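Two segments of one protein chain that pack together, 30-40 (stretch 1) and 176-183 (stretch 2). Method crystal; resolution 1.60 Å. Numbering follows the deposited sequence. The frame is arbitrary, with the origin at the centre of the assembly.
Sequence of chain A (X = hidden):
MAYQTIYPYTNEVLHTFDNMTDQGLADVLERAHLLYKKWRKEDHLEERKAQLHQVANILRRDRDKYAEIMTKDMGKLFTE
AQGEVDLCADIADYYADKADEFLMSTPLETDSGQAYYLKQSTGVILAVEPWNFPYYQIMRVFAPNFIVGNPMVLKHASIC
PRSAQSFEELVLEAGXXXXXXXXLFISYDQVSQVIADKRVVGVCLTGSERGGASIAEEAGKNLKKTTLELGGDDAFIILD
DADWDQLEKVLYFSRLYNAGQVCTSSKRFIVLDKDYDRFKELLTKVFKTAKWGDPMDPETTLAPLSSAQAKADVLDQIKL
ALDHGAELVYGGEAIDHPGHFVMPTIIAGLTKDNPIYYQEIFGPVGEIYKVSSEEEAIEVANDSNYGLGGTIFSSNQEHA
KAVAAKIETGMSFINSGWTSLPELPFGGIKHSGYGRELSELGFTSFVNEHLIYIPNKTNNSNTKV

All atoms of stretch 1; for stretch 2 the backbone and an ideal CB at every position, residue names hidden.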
# COMPACT_ATOMS: atom_id res chain seq x y z
N GLU A 30 -15.52 -14.76 -12.45
CA GLU A 30 -16.90 -14.30 -12.44
C GLU A 30 -17.62 -14.75 -11.17
O GLU A 30 -18.32 -13.97 -10.54
CB GLU A 30 -17.66 -14.77 -13.69
CG GLU A 30 -19.09 -14.22 -13.78
CD GLU A 30 -19.17 -12.70 -13.98
OE1 GLU A 30 -18.12 -12.01 -14.06
OE2 GLU A 30 -20.31 -12.20 -14.05
N ARG A 31 -17.42 -16.01 -10.79
CA ARG A 31 -18.04 -16.54 -9.58
C ARG A 31 -17.58 -15.74 -8.37
O ARG A 31 -18.37 -15.42 -7.49
CB ARG A 31 -17.69 -18.02 -9.38
CG ARG A 31 -18.30 -18.62 -8.12
CD ARG A 31 -17.94 -20.09 -7.98
NE ARG A 31 -16.51 -20.30 -7.77
CZ ARG A 31 -15.92 -21.49 -7.71
NH1 ARG A 31 -16.65 -22.60 -7.86
NH2 ARG A 31 -14.61 -21.60 -7.51
N ALA A 32 -16.30 -15.41 -8.33
CA ALA A 32 -15.74 -14.67 -7.21
C ALA A 32 -16.31 -13.25 -7.17
O ALA A 32 -16.64 -12.73 -6.09
CB ALA A 32 -14.21 -14.65 -7.28
N HIS A 33 -16.43 -12.61 -8.33
CA HIS A 33 -16.98 -11.26 -8.41
C HIS A 33 -18.43 -11.25 -7.94
O HIS A 33 -18.86 -10.37 -7.19
CB HIS A 33 -16.86 -10.71 -9.83
CG HIS A 33 -17.48 -9.36 -10.01
ND1 HIS A 33 -17.00 -8.23 -9.39
CD2 HIS A 33 -18.55 -8.96 -10.74
CE1 HIS A 33 -17.75 -7.19 -9.73
NE2 HIS A 33 -18.70 -7.61 -10.55
N LEU A 34 -19.20 -12.24 -8.39
CA LEU A 34 -20.60 -12.32 -7.99
C LEU A 34 -20.74 -12.53 -6.49
O LEU A 34 -21.65 -12.01 -5.85
CB LEU A 34 -21.34 -13.40 -8.78
CG LEU A 34 -21.48 -13.13 -10.28
CD1 LEU A 34 -22.19 -14.30 -10.97
CD2 LEU A 34 -22.21 -11.83 -10.55
N LEU A 35 -19.81 -13.29 -5.91
CA LEU A 35 -19.82 -13.52 -4.47
C LEU A 35 -19.48 -12.24 -3.72
O LEU A 35 -20.10 -11.93 -2.70
CB LEU A 35 -18.88 -14.67 -4.09
CG LEU A 35 -18.86 -15.11 -2.62
CD1 LEU A 35 -20.25 -15.56 -2.17
CD2 LEU A 35 -17.87 -16.24 -2.41
N TYR A 36 -18.51 -11.49 -4.24
CA TYR A 36 -18.22 -10.17 -3.68
C TYR A 36 -19.48 -9.31 -3.66
O TYR A 36 -19.80 -8.68 -2.65
CB TYR A 36 -17.10 -9.46 -4.47
CG TYR A 36 -17.21 -7.97 -4.33
CD1 TYR A 36 -16.81 -7.33 -3.17
CD2 TYR A 36 -17.77 -7.19 -5.35
CE1 TYR A 36 -16.93 -5.96 -3.01
CE2 TYR A 36 -17.91 -5.82 -5.20
CZ TYR A 36 -17.48 -5.21 -4.03
OH TYR A 36 -17.61 -3.85 -3.86
N LYS A 37 -20.20 -9.27 -4.78
CA LYS A 37 -21.41 -8.45 -4.88
C LYS A 37 -22.51 -8.94 -3.94
O LYS A 37 -23.22 -8.13 -3.33
CB LYS A 37 -21.93 -8.42 -6.32
CG LYS A 37 -21.08 -7.62 -7.29
CD LYS A 37 -21.20 -6.11 -7.03
CE LYS A 37 -20.56 -5.30 -8.15
NZ LYS A 37 -20.76 -3.82 -7.96
N LYS A 38 -22.66 -10.26 -3.83
CA LYS A 38 -23.63 -10.84 -2.91
C LYS A 38 -23.36 -10.43 -1.46
O LYS A 38 -24.28 -10.07 -0.72
CB LYS A 38 -23.65 -12.37 -3.05
CG LYS A 38 -24.48 -13.08 -1.98
CD LYS A 38 -24.53 -14.58 -2.24
CE LYS A 38 -25.28 -15.31 -1.14
NZ LYS A 38 -25.46 -16.74 -1.51
N TRP A 39 -22.10 -10.48 -1.06
CA TRP A 39 -21.74 -10.14 0.30
C TRP A 39 -21.84 -8.64 0.57
O TRP A 39 -21.97 -8.22 1.72
CB TRP A 39 -20.33 -10.65 0.61
CG TRP A 39 -20.24 -12.14 0.82
CD1 TRP A 39 -21.27 -13.01 1.09
CD2 TRP A 39 -19.04 -12.93 0.78
NE1 TRP A 39 -20.77 -14.29 1.23
CE2 TRP A 39 -19.41 -14.26 1.05
CE3 TRP A 39 -17.69 -12.63 0.56
CZ2 TRP A 39 -18.48 -15.31 1.09
CZ3 TRP A 39 -16.77 -13.66 0.60
CH2 TRP A 39 -17.16 -14.99 0.87
N ARG A 40 -21.79 -7.83 -0.48
CA ARG A 40 -22.04 -6.39 -0.35
C ARG A 40 -23.53 -6.09 -0.23
O ARG A 40 -23.93 -5.19 0.52
CB ARG A 40 -21.46 -5.62 -1.53
CG ARG A 40 -19.99 -5.26 -1.40
CD ARG A 40 -19.73 -4.41 -0.16
NE ARG A 40 -20.27 -3.06 -0.29
CZ ARG A 40 -19.57 -2.00 -0.65
NH1 ARG A 40 -18.28 -2.12 -0.93
NH2 ARG A 40 -20.15 -0.81 -0.73
N UNK A 176 -18.20 -22.74 3.63
CA UNK A 176 -18.10 -21.46 2.94
C UNK A 176 -18.62 -21.60 1.52
O UNK A 176 -18.47 -22.65 0.90
CB UNK A 176 -16.66 -20.95 2.94
N UNK A 177 -19.24 -20.54 1.00
CA UNK A 177 -19.78 -20.59 -0.35
C UNK A 177 -18.64 -20.76 -1.35
O UNK A 177 -17.55 -20.22 -1.16
CB UNK A 177 -20.59 -19.33 -0.66
N UNK A 178 -18.89 -21.54 -2.40
CA UNK A 178 -17.95 -21.68 -3.49
C UNK A 178 -17.53 -20.31 -4.00
O UNK A 178 -18.37 -19.44 -4.28
CB UNK A 178 -18.56 -22.51 -4.62
N UNK A 179 -16.22 -20.11 -4.10
CA UNK A 179 -15.69 -18.83 -4.52
C UNK A 179 -15.03 -18.07 -3.39
O UNK A 179 -14.31 -17.10 -3.63
CB UNK A 179 -16.81 -17.98 -5.13
N UNK A 180 -15.28 -18.48 -2.14
CA UNK A 180 -14.65 -17.82 -1.00
C UNK A 180 -13.12 -17.84 -1.15
O UNK A 180 -12.43 -16.83 -0.93
CB UNK A 180 -15.07 -18.50 0.31
N UNK A 181 -12.59 -19.00 -1.52
CA UNK A 181 -11.23 -19.08 -2.02
C UNK A 181 -11.17 -20.15 -3.10
O UNK A 181 -11.82 -21.20 -2.99
CB UNK A 181 -10.24 -19.38 -0.89
N UNK A 182 -10.44 -19.87 -4.18
CA UNK A 182 -10.29 -20.85 -5.25
C UNK A 182 -8.83 -20.96 -5.62
O UNK A 182 -8.16 -19.96 -5.90
CB UNK A 182 -11.13 -20.47 -6.47
N UNK A 183 -8.31 -22.19 -5.61
CA UNK A 183 -6.95 -22.41 -6.04
C UNK A 183 -6.85 -22.33 -7.57
O UNK A 183 -7.71 -22.83 -8.29
CB UNK A 183 -6.45 -23.76 -5.53

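Stretch 1 is a helix, and the side chains of R31, L35, K38 and W39 on one of its sides meet a stretch that turns and then runs out as a strand. At position 176 the CA-to-CB bond points sideways, and nothing of the helix lies within 5.5 Å of the ideal CB. The contact sets no demand here, and many residues would serve; the deposited one is A176, which makes no contact with stretch 1.

Position 177 points toward the helix. Its ideal CB lies 4.1 Å from L35 CD1 and 4.9 Å from W39 CZ2, so the first part of a side chain would run past nonpolar groups, while the ammonium of K38 lies farther out. A long side chain with an aliphatic stem and an acidic or polar end suits this place, such as glutamate or glutamine, and the lysine charge favours the acid. The residue is E177. Extended, with chi1 and chi2 both t, it forms a salt bridge in which K38 NZ donates to E177 OE1 at 2.9 Å. The carboxylate also reaches W39 indirectly: a water accepts from W39 NE1 at 2.9 Å and donates to E177 OE1 at 2.8 Å. L35 CD1 packs 3.4 Å from E177 CD.

At 178 the CB points sideways, with R31 NH1 3.8 Å from its ideal position. A small side chain fits well, though the visible atoms do not exclude a larger one directed elsewhere. It is A178, whose CB rests over one face of the R31 guanidinium, 3.7 Å from R31 NH1.

Position 179 is the most restrictive. Its phi/psi of 108/-15 would jam a CB against the preceding carbonyl oxygen, and an ideal CB would also sit tightly 3.4 Å from both L35 CD2 and R31 CG. Both arguments call for glycine, and G179 it is. Without a side chain, the backbone can approach the helix closely: G179 CA is 5.0 Å from A32 CA, and R31 NE is 3.7 Å from G179 CA.

Position 180 closes a type II turn that began at 177, its N donating to the carbonyl O of E177 at 3.0 Å. The CB points sideways, with W39 CH2 4.1 Å and L35 CD2 4.5 Å from the ideal atom, so a small residue is suitable, and a short polar one could also use that carbonyl. S180 does so: S180 OG donates to E177 O at 2.8 Å, while W39 CH2, at the ring edge, lies 3.3 Å from S180 OG.

The strand begins at 181, where CB points away and the helix imposes nothing; the residue is I181. At 182 the CB turns toward the helix, its ideal position 3.8 Å from R31 NH2. A short acceptor is apt: serine, threonine or an acid. T182 supplies a hydroxyl near the guanidinium plane, and R31 NH2 donates to T182 OG1 at 2.9 Å. Position 183 is out of reach, and N183 makes no contact with the helix.

Stretch 2 176-183: AEAGSITN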
# COMPACT_ATOMS: atom_id res chain seq x y z
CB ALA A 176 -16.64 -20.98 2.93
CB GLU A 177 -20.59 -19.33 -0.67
CG GLU A 177 -21.19 -19.35 -2.06
CD GLU A 177 -22.28 -18.33 -2.28
OE1 GLU A 177 -22.83 -17.82 -1.28
OE2 GLU A 177 -22.59 -18.06 -3.46
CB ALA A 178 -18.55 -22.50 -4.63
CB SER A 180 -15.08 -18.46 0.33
OG SER A 180 -16.46 -18.24 0.57
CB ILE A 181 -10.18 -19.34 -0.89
CG1 ILE A 181 -8.76 -19.18 -1.43
CG2 ILE A 181 -10.38 -20.71 -0.24
CD1 ILE A 181 -7.69 -19.12 -0.35
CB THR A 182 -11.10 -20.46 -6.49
OG1 THR A 182 -12.46 -20.22 -6.12
CG2 THR A 182 -11.04 -21.57 -7.54
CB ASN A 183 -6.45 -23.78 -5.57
CG ASN A 183 -5.07 -24.07 -6.06
OD1 ASN A 183 -4.16 -23.27 -5.87
ND2 ASN A 183 -4.90 -25.20 -6.76
O HOH W 1 -22.54 -16.60 1.26
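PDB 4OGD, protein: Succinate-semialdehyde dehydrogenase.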